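Local coordinates for sugar ABC transporter, sugar-binding protein (PDB 2HEU) that probably captures a sugar, as the extracellular solute-binding component of an ABC transporter in Streptococcus pneumoniae, at residues V71-Q80 with A291-T302; T125-Y133 with M349-H358. One frame throughout, in Å; residues are numbered along the deposited sequence.

Contact 1 of 2, residues V71-Q80 with A291-T302; sequences VPDVVNIYPQ and AGDLAWSISATT
Strands 74-76 and 295-298 form an antiparallel pair inside a mixed five-stranded sheet of this solute-binding protein. Their axes come within 4.6 Å and run at 149°. Val75 and Ser297 make the hydrogen-bonded pair: Val75 N reaches Ser297 O at 2.8 Å, and Ser297 N returns to Val75 O at 2.9 Å. Two more backbone bonds follow at the ends, Ile77 N to Ala295 O at 3.1 Å and Ser299 N to Asp73 O. On one face Val74 CG1, anti to its backbone N (chi1 -177°), lies 4.0 Å from Trp296 CE3; on the face of Val75 and Ser297, Ile77 CG2 from just past the strand packs 3.4 Å from Ser297 OG, which hydrogen-bonds Tyr120 O. Beyond the strand, Thr302 OG1 donates to Asp73 OD1 at 2.6 Å, on the anti side of the carboxylate and 16° out of its plane, while Asp73 OD2 accepts from Glu22 N. Holding both oxygens should fix the group's rotation. At the far end Pro79 CD packs 3.6 Å from Ala295 CB. Strand 19-24 flanks 74-76 and strand 122-123 flanks 295-298; helix 305-315 packs on Trp296 and Ile298, and helix 58-67 on Pro72 and Val75.

Contact 2 of 2, residues T125-Y133 with M349-H358; sequences TANAYGIYY and MTEYAFTDRH
Met349 and Ala128 form the apolar centre, where the methionine side chain comes in across the backbone at Tyr129, between Ala128 and Gly130. Its chain is extended through chi1 and chi2 and bends at chi3 (-66°), which carries CE to 3.5 Å from Gly130 N and 3.8 Å from Tyr132 CE2, oblique to that ring. SD sits 3.5 Å from Tyr129 N, and CG is 3.9 Å from Ala128 CB. Gly130 brings no side chain here, so the methionine can lie close to the main chain. Farther along, Ala126 CB touches Phe354 CE1 at 3.6 Å. His358 forms the polar edge: with CG anti to the backbone N (chi1 -177°), its NE2 donates to Asn127 O at 2.9 Å, in the carbonyl plane and 9° out of the ring plane. Across the same ring, ND1 accepts from Phe354 N at 2.9 Å, also nearly in plane. Bonds at both nitrogens hold the imidazole's rotation and are consistent with the proton sitting on NE2. Strand 129-134 is the middle of an antiparallel three-stranded sheet, between 253-257 and 273-276; Thr275 on the latter bonds Met349 N, and Thr288 on strand 288-290 touches Ala128 and His358.

The segments alternate along the chain, in the order 71-80, 125-133, 291-302 and 349-358, so the contacts interlock. Their centres are about 22 Å apart, yet they meet directly: Asp293 N lies 2.8 Å from Thr125 O and Ala291 N 2.9 Å from Asn127 OD1, both probable hydrogen bonds. Contact 1 belongs to the mixed five-stranded sheet; in contact 2, residues 129-133 belong to the central strand of the antiparallel three-stranded one. Residues 125-127, leading from strand 122-123 to strand 129-134, thus pair with 291-293, leading from strand 288-290 to 295-298. This is consistent with the two-lobed architecture of periplasmic binding proteins, in which the chain passes between the lobes more than once, here without bound sugar.

Contact 1 of 2, residues V71-Q80 with A291-T302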
loop_
_atom_site.group_PDB
_atom_site.type_symbol
_atom_site.label_atom_id
_atom_site.label_comp_id
_atom_site.label_asym_id
_atom_site.label_seq_id
_atom_site.Cartn_x
_atom_site.Cartn_y
_atom_site.Cartn_z
ATOM N N VAL A 71 -26.162 2.892 -0.713
ATOM C CA VAL A 71 -24.775 3.371 -0.667
ATOM C C VAL A 71 -24.562 4.251 0.555
ATOM O O VAL A 71 -25.301 5.217 0.773
ATOM C CB VAL A 71 -24.386 4.139 -1.971
ATOM C CG1 VAL A 71 -22.902 4.559 -1.961
ATOM C CG2 VAL A 71 -24.711 3.366 -3.212
ATOM N N PRO A 72 -23.560 3.918 1.441
ATOM C CA PRO A 72 -23.320 4.808 2.554
ATOM C C PRO A 72 -23.002 6.220 2.088
ATOM O O PRO A 72 -22.441 6.447 1.014
ATOM C CB PRO A 72 -22.129 4.188 3.225
ATOM C CG PRO A 72 -22.147 2.771 2.807
ATOM C CD PRO A 72 -22.655 2.756 1.428
ATOM N N ASP A 73 -23.306 7.260 2.915
ATOM C CA ASP A 73 -23.068 8.657 2.498
ATOM C C ASP A 73 -21.593 8.884 2.233
ATOM O O ASP A 73 -21.281 9.542 1.244
ATOM C CB ASP A 73 -23.571 9.604 3.558
ATOM C CG ASP A 73 -25.050 9.340 3.862
ATOM O OD1 ASP A 73 -25.903 9.769 3.141
ATOM O OD2 ASP A 73 -25.314 8.611 4.846
ATOM N N VAL A 74 -20.736 8.441 3.124
ATOM C CA VAL A 74 -19.296 8.570 2.970
ATOM C C VAL A 74 -18.737 7.180 3.102
ATOM O O VAL A 74 -19.053 6.469 4.042
ATOM C CB VAL A 74 -18.685 9.507 4.014
ATOM C CG1 VAL A 74 -17.166 9.655 3.763
ATOM C CG2 VAL A 74 -19.328 10.929 3.938
ATOM N N VAL A 75 -17.905 6.776 2.121
ATOM C CA VAL A 75 -17.390 5.416 2.050
ATOM C C VAL A 75 -15.894 5.408 2.056
ATOM O O VAL A 75 -15.257 6.040 1.225
ATOM C CB VAL A 75 -17.883 4.748 0.723
ATOM C CG1 VAL A 75 -17.396 3.312 0.631
ATOM C CG2 VAL A 75 -19.426 4.778 0.663
ATOM N N ASN A 76 -15.329 4.625 2.974
ATOM C CA ASN A 76 -13.874 4.290 2.884
ATOM C C ASN A 76 -13.804 3.170 1.816
ATOM O O ASN A 76 -14.269 2.062 2.070
ATOM C CB ASN A 76 -13.382 3.853 4.237
ATOM C CG ASN A 76 -11.938 3.428 4.312
ATOM O OD1 ASN A 76 -11.093 3.746 3.372
ATOM N ND2 ASN A 76 -11.618 2.784 5.321
ATOM N N ILE A 77 -13.215 3.475 0.679
ATOM C CA ILE A 77 -13.047 2.527 -0.430
ATOM C C ILE A 77 -11.642 2.716 -0.929
ATOM O O ILE A 77 -11.165 3.854 -1.063
ATOM C CB ILE A 77 -14.142 2.759 -1.509
ATOM C CG1 ILE A 77 -13.960 1.718 -2.619
ATOM C CG2 ILE A 77 -14.161 4.166 -2.041
ATOM C CD1 ILE A 77 -15.131 1.775 -3.676
ATOM N N TYR A 78 -10.957 1.622 -1.215
ATOM C CA TYR A 78 -9.566 1.707 -1.611
ATOM C C TYR A 78 -9.534 2.092 -3.082
ATOM O O TYR A 78 -10.141 1.452 -3.949
ATOM C CB TYR A 78 -8.881 0.361 -1.332
ATOM C CG TYR A 78 -8.954 -0.038 0.082
ATOM C CD1 TYR A 78 -8.383 0.767 1.081
ATOM C CD2 TYR A 78 -9.609 -1.158 0.516
ATOM C CE1 TYR A 78 -8.481 0.476 2.400
ATOM C CE2 TYR A 78 -9.679 -1.533 1.867
ATOM C CZ TYR A 78 -9.165 -0.695 2.828
ATOM O OH TYR A 78 -9.227 -1.011 4.126
ATOM N N PRO A 79 -8.838 3.193 -3.407
ATOM C CA PRO A 79 -9.048 3.820 -4.709
ATOM C C PRO A 79 -8.416 3.079 -5.858
ATOM O O PRO A 79 -8.790 3.366 -7.027
ATOM C CB PRO A 79 -8.543 5.245 -4.524
ATOM C CG PRO A 79 -7.495 5.117 -3.465
ATOM C CD PRO A 79 -8.043 4.052 -2.477
ATOM N N GLN A 80 -7.493 2.161 -5.607
ATOM C CA GLN A 80 -6.955 1.284 -6.663
ATOM C C GLN A 80 -7.902 0.219 -7.049
ATOM O O GLN A 80 -7.640 -0.492 -8.041
ATOM C CB GLN A 80 -5.628 0.675 -6.255
ATOM C CG GLN A 80 -5.738 -0.462 -5.309
ATOM C CD GLN A 80 -5.696 0.000 -3.877
ATOM O OE1 GLN A 80 -6.137 1.161 -3.478
ATOM N NE2 GLN A 80 -5.003 -0.724 -3.041
ATOM N N ALA A 291 -0.851 2.307 -2.073
ATOM C CA ALA A 291 -2.060 3.002 -2.539
ATOM C C ALA A 291 -2.806 3.534 -1.351
ATOM O O ALA A 291 -2.559 3.216 -0.221
ATOM C CB ALA A 291 -2.947 2.086 -3.381
ATOM N N GLY A 292 -3.839 4.306 -1.637
ATOM C CA GLY A 292 -4.692 4.911 -0.602
ATOM C C GLY A 292 -5.233 3.874 0.355
ATOM O O GLY A 292 -5.675 2.796 -0.052
ATOM N N ASP A 293 -5.259 4.283 1.626
ATOM C CA ASP A 293 -5.651 3.444 2.712
ATOM C C ASP A 293 -6.888 4.106 3.410
ATOM O O ASP A 293 -8.023 3.668 3.173
ATOM C CB ASP A 293 -4.447 3.246 3.675
ATOM C CG ASP A 293 -4.761 2.371 4.863
ATOM O OD1 ASP A 293 -5.634 1.486 4.680
ATOM O OD2 ASP A 293 -4.198 2.495 5.981
ATOM N N LEU A 294 -6.649 5.124 4.225
ATOM C CA LEU A 294 -7.786 6.005 4.601
ATOM C C LEU A 294 -8.104 6.854 3.420
ATOM O O LEU A 294 -7.305 7.735 3.038
ATOM C CB LEU A 294 -7.420 6.825 5.836
ATOM C CG LEU A 294 -8.687 7.540 6.444
ATOM C CD1 LEU A 294 -9.564 6.545 7.227
ATOM C CD2 LEU A 294 -8.283 8.724 7.299
ATOM N N ALA A 295 -9.204 6.544 2.748
ATOM C CA ALA A 295 -9.470 7.052 1.393
ATOM C C ALA A 295 -10.974 7.026 1.264
ATOM O O ALA A 295 -11.587 5.991 1.398
ATOM C CB ALA A 295 -8.788 6.216 0.337
ATOM N N TRP A 296 -11.564 8.219 1.033
ATOM C CA TRP A 296 -13.026 8.377 1.102
ATOM C C TRP A 296 -13.615 8.885 -0.176
ATOM O O TRP A 296 -13.093 9.770 -0.854
ATOM C CB TRP A 296 -13.440 9.342 2.218
ATOM C CG TRP A 296 -13.090 8.964 3.612
ATOM C CD1 TRP A 296 -12.560 7.756 4.049
ATOM C CD2 TRP A 296 -13.170 9.756 4.794
ATOM N NE1 TRP A 296 -12.358 7.790 5.387
ATOM C CE2 TRP A 296 -12.769 9.002 5.901
ATOM C CE3 TRP A 296 -13.653 11.068 5.001
ATOM C CZ2 TRP A 296 -12.769 9.497 7.215
ATOM C CZ3 TRP A 296 -13.666 11.536 6.296
ATOM C CH2 TRP A 296 -13.227 10.766 7.373
ATOM N N SER A 297 -14.805 8.338 -0.456
ATOM C CA SER A 297 -15.690 8.767 -1.550
ATOM C C SER A 297 -17.083 9.126 -0.977
ATOM O O SER A 297 -17.400 8.692 0.149
ATOM C CB SER A 297 -15.809 7.664 -2.587
ATOM O OG SER A 297 -14.560 7.379 -3.205
ATOM N N ILE A 298 -17.826 9.912 -1.715
ATOM C CA ILE A 298 -19.159 10.360 -1.269
ATOM C C ILE A 298 -20.170 9.794 -2.194
ATOM O O ILE A 298 -20.033 9.852 -3.415
ATOM C CB ILE A 298 -19.233 11.888 -1.253
ATOM C CG1 ILE A 298 -18.164 12.509 -0.345
ATOM C CG2 ILE A 298 -20.645 12.352 -0.856
ATOM C CD1 ILE A 298 -18.170 14.023 -0.382
ATOM N N SER A 299 -21.260 9.217 -1.656
ATOM C CA SER A 299 -22.343 8.777 -2.537
ATOM C C SER A 299 -22.895 9.929 -3.376
ATOM O O SER A 299 -23.242 10.995 -2.869
ATOM C CB SER A 299 -23.488 8.238 -1.674
ATOM O OG SER A 299 -24.586 7.907 -2.515
ATOM N N ALA A 300 -23.089 9.655 -4.670
ATOM C CA ALA A 300 -23.746 10.562 -5.582
ATOM C C ALA A 300 -25.228 10.752 -5.322
ATOM O O ALA A 300 -25.841 11.643 -5.858
ATOM C CB ALA A 300 -23.593 10.116 -7.003
ATOM N N THR A 301 -25.776 9.882 -4.484
ATOM C CA THR A 301 -27.202 9.887 -4.190
ATOM C C THR A 301 -27.504 10.119 -2.742
ATOM O O THR A 301 -28.647 9.936 -2.322
ATOM C CB THR A 301 -27.833 8.593 -4.701
ATOM O OG1 THR A 301 -27.237 7.471 -4.092
ATOM C CG2 THR A 301 -27.822 8.460 -6.223
ATOM N N THR A 302 -26.549 10.571 -1.963
ATOM C CA THR A 302 -26.842 10.933 -0.601
ATOM C C THR A 302 -27.947 11.974 -0.574
ATOM O O THR A 302 -27.965 12.952 -1.360
ATOM C CB THR A 302 -25.574 11.474 0.187
ATOM O OG1 THR A 302 -25.968 11.826 1.488
ATOM C CG2 THR A 302 -24.889 12.620 -0.430
HETATM O O HOH W 1 -26.433 7.263 -0.657
HETATM O O HOH W 2 -4.863 0.161 -0.219
#

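Contact 2 of 2, residues T125-Y133 with M349-H358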
loop_
_atom_site.group_PDB
_atom_site.type_symbol
_atom_site.label_atom_id
_atom_site.label_comp_id
_atom_site.label_asym_id
_atom_site.label_seq_id
_atom_site.Cartn_x
_atom_site.Cartn_y
_atom_site.Cartn_z
ATOM N N THR A 125 -4.413 8.872 3.452
ATOM C CA THR A 125 -3.199 8.181 3.738
ATOM C C THR A 125 -2.991 7.100 2.714
ATOM O O THR A 125 -3.902 6.727 1.953
ATOM C CB THR A 125 -3.195 7.531 5.095
ATOM O OG1 THR A 125 -4.156 6.471 5.125
ATOM C CG2 THR A 125 -3.443 8.549 6.250
ATOM N N ALA A 126 -1.756 6.586 2.641
ATOM C CA ALA A 126 -1.441 5.472 1.758
ATOM C C ALA A 126 -0.489 4.563 2.429
ATOM O O ALA A 126 0.219 4.955 3.347
ATOM C CB ALA A 126 -0.793 5.977 0.453
ATOM N N ASN A 127 -0.438 3.313 1.973
ATOM C CA ASN A 127 0.621 2.438 2.326
ATOM C C ASN A 127 1.833 2.575 1.388
ATOM O O ASN A 127 1.775 3.263 0.395
ATOM C CB ASN A 127 0.115 0.991 2.513
ATOM C CG ASN A 127 -0.627 0.470 1.339
ATOM O OD1 ASN A 127 -0.258 0.655 0.182
ATOM N ND2 ASN A 127 -1.715 -0.167 1.602
ATOM N N ALA A 128 2.914 1.910 1.786
ATOM C CA ALA A 128 4.165 1.867 1.051
ATOM C C ALA A 128 4.780 0.501 1.270
ATOM O O ALA A 128 4.278 -0.297 2.090
ATOM C CB ALA A 128 5.070 3.000 1.436
ATOM N N TYR A 129 5.881 0.236 0.595
ATOM C CA TYR A 129 6.552 -1.058 0.693
ATOM C C TYR A 129 8.027 -0.899 0.592
ATOM O O TYR A 129 8.553 -0.073 -0.174
ATOM C CB TYR A 129 6.042 -1.960 -0.453
ATOM C CG TYR A 129 6.507 -3.400 -0.357
ATOM C CD1 TYR A 129 5.672 -4.373 0.168
ATOM C CD2 TYR A 129 7.762 -3.783 -0.769
ATOM C CE1 TYR A 129 6.095 -5.735 0.291
ATOM C CE2 TYR A 129 8.208 -5.075 -0.694
ATOM C CZ TYR A 129 7.369 -6.078 -0.169
ATOM O OH TYR A 129 7.812 -7.354 -0.151
ATOM N N GLY A 130 8.765 -1.685 1.330
ATOM C CA GLY A 130 10.225 -1.667 1.218
ATOM C C GLY A 130 10.845 -2.727 2.122
ATOM O O GLY A 130 10.237 -3.755 2.399
ATOM N N ILE A 131 12.083 -2.427 2.564
ATOM C CA ILE A 131 12.832 -3.389 3.327
ATOM C C ILE A 131 13.008 -2.839 4.749
ATOM O O ILE A 131 13.593 -1.775 4.950
ATOM C CB ILE A 131 14.238 -3.705 2.762
ATOM C CG1 ILE A 131 14.146 -4.010 1.242
ATOM C CG2 ILE A 131 14.872 -4.804 3.503
ATOM C CD1 ILE A 131 13.328 -5.225 0.879
ATOM N N TYR A 132 12.459 -3.569 5.740
ATOM C CA TYR A 132 12.802 -3.272 7.178
ATOM C C TYR A 132 14.155 -3.780 7.455
ATOM O O TYR A 132 14.556 -4.863 6.993
ATOM C CB TYR A 132 11.782 -4.005 8.092
ATOM C CG TYR A 132 10.401 -3.414 8.014
ATOM C CD1 TYR A 132 10.038 -2.401 8.906
ATOM C CD2 TYR A 132 9.489 -3.792 7.077
ATOM C CE1 TYR A 132 8.771 -1.836 8.869
ATOM C CE2 TYR A 132 8.241 -3.224 7.025
ATOM C CZ TYR A 132 7.888 -2.231 7.942
ATOM O OH TYR A 132 6.635 -1.650 7.931
ATOM N N TYR A 133 14.926 -2.997 8.253
ATOM C CA TYR A 133 16.255 -3.466 8.630
ATOM C C TYR A 133 16.559 -3.040 10.034
ATOM O O TYR A 133 15.969 -2.108 10.639
ATOM C CB TYR A 133 17.342 -2.936 7.657
ATOM C CG TYR A 133 17.700 -1.456 7.754
ATOM C CD1 TYR A 133 16.888 -0.465 7.229
ATOM C CD2 TYR A 133 18.880 -1.089 8.376
ATOM C CE1 TYR A 133 17.239 0.850 7.316
ATOM C CE2 TYR A 133 19.217 0.263 8.490
ATOM C CZ TYR A 133 18.400 1.225 7.941
ATOM O OH TYR A 133 18.750 2.539 8.048
ATOM N N MET A 349 11.323 4.160 3.929
ATOM C CA MET A 349 10.327 3.662 3.005
ATOM C C MET A 349 9.455 4.771 2.440
ATOM O O MET A 349 8.943 4.637 1.362
ATOM C CB MET A 349 9.413 2.679 3.790
ATOM C CG MET A 349 8.505 1.859 2.881
ATOM S SD MET A 349 7.350 0.828 3.737
ATOM C CE MET A 349 8.347 -0.337 4.535
ATOM N N THR A 350 9.226 5.806 3.247
ATOM C CA THR A 350 8.249 6.852 2.900
ATOM C C THR A 350 8.895 8.169 2.539
ATOM O O THR A 350 8.175 9.140 2.343
ATOM C CB THR A 350 7.222 7.061 4.057
ATOM O OG1 THR A 350 7.973 7.599 5.208
ATOM C CG2 THR A 350 6.499 5.798 4.393
ATOM N N GLU A 351 10.220 8.233 2.359
ATOM C CA GLU A 351 10.919 9.479 2.073
ATOM C C GLU A 351 10.377 10.175 0.848
ATOM O O GLU A 351 10.383 11.418 0.805
ATOM C CB GLU A 351 12.418 9.133 1.938
ATOM C CG GLU A 351 13.221 10.379 1.666
ATOM C CD GLU A 351 14.667 10.172 1.561
ATOM O OE1 GLU A 351 15.196 9.062 1.655
ATOM O OE2 GLU A 351 15.423 11.195 1.402
ATOM N N TYR A 352 10.055 9.375 -0.195
ATOM C CA TYR A 352 9.532 9.866 -1.515
ATOM C C TYR A 352 8.006 9.539 -1.606
ATOM O O TYR A 352 7.469 9.459 -2.713
ATOM C CB TYR A 352 10.396 9.309 -2.726
ATOM C CG TYR A 352 11.778 10.006 -2.843
ATOM C CD1 TYR A 352 11.971 11.225 -3.493
ATOM C CD2 TYR A 352 12.938 9.415 -2.317
ATOM C CE1 TYR A 352 13.199 11.833 -3.598
ATOM C CE2 TYR A 352 14.228 10.099 -2.327
ATOM C CZ TYR A 352 14.334 11.313 -3.028
ATOM O OH TYR A 352 15.472 11.960 -3.174
ATOM N N ALA A 353 7.267 9.443 -0.485
ATOM C CA ALA A 353 5.825 9.197 -0.545
ATOM C C ALA A 353 5.126 10.312 -1.322
ATOM O O ALA A 353 5.502 11.476 -1.234
ATOM C CB ALA A 353 5.197 9.054 0.835
ATOM N N PHE A 354 4.159 9.921 -2.168
ATOM C CA PHE A 354 3.272 10.808 -2.907
ATOM C C PHE A 354 3.975 11.513 -4.034
ATOM O O PHE A 354 3.403 12.481 -4.594
ATOM C CB PHE A 354 2.485 11.782 -1.979
ATOM C CG PHE A 354 1.825 11.029 -0.860
ATOM C CD1 PHE A 354 0.787 10.138 -1.058
ATOM C CD2 PHE A 354 2.283 11.186 0.408
ATOM C CE1 PHE A 354 0.261 9.407 -0.010
ATOM C CE2 PHE A 354 1.806 10.480 1.441
ATOM C CZ PHE A 354 0.750 9.583 1.244
ATOM N N THR A 355 5.162 11.069 -4.409
ATOM C CA THR A 355 5.902 11.615 -5.536
ATOM C C THR A 355 5.910 10.609 -6.677
ATOM O O THR A 355 5.320 9.523 -6.539
ATOM C CB THR A 355 7.324 11.941 -5.123
ATOM O OG1 THR A 355 8.107 10.689 -5.071
ATOM C CG2 THR A 355 7.488 12.735 -3.868
ATOM N N ASP A 356 6.754 10.841 -7.716
ATOM C CA ASP A 356 6.862 9.953 -8.883
ATOM C C ASP A 356 7.442 8.640 -8.449
ATOM O O ASP A 356 7.242 7.608 -9.095
ATOM C CB ASP A 356 7.470 10.588 -10.157
ATOM C CG ASP A 356 8.757 11.242 -9.965
ATOM O OD1 ASP A 356 9.374 11.069 -8.913
ATOM O OD2 ASP A 356 9.166 11.952 -10.951
ATOM N N ARG A 357 8.088 8.627 -7.311
ATOM C CA ARG A 357 8.763 7.435 -6.873
ATOM C C ARG A 357 7.939 6.551 -5.972
ATOM O O ARG A 357 8.419 5.530 -5.528
ATOM C CB ARG A 357 10.093 7.781 -6.211
ATOM C CG ARG A 357 11.059 8.412 -7.238
ATOM C CD ARG A 357 12.292 9.036 -6.613
ATOM N NE ARG A 357 13.204 8.056 -6.024
ATOM C CZ ARG A 357 14.366 8.383 -5.538
ATOM N NH1 ARG A 357 14.768 9.650 -5.443
ATOM N NH2 ARG A 357 15.169 7.504 -5.042
ATOM N N HIS A 358 6.656 6.881 -5.777
ATOM C CA HIS A 358 5.704 6.125 -4.967
ATOM C C HIS A 358 4.588 5.638 -5.872
ATOM O O HIS A 358 3.529 6.253 -5.982
ATOM C CB HIS A 358 5.175 6.972 -3.841
ATOM C CG HIS A 358 4.230 6.293 -2.867
ATOM N ND1 HIS A 358 3.512 7.097 -2.022
ATOM C CD2 HIS A 358 3.919 5.005 -2.605
ATOM C CE1 HIS A 358 2.829 6.244 -1.254
ATOM N NE2 HIS A 358 3.012 5.001 -1.602
#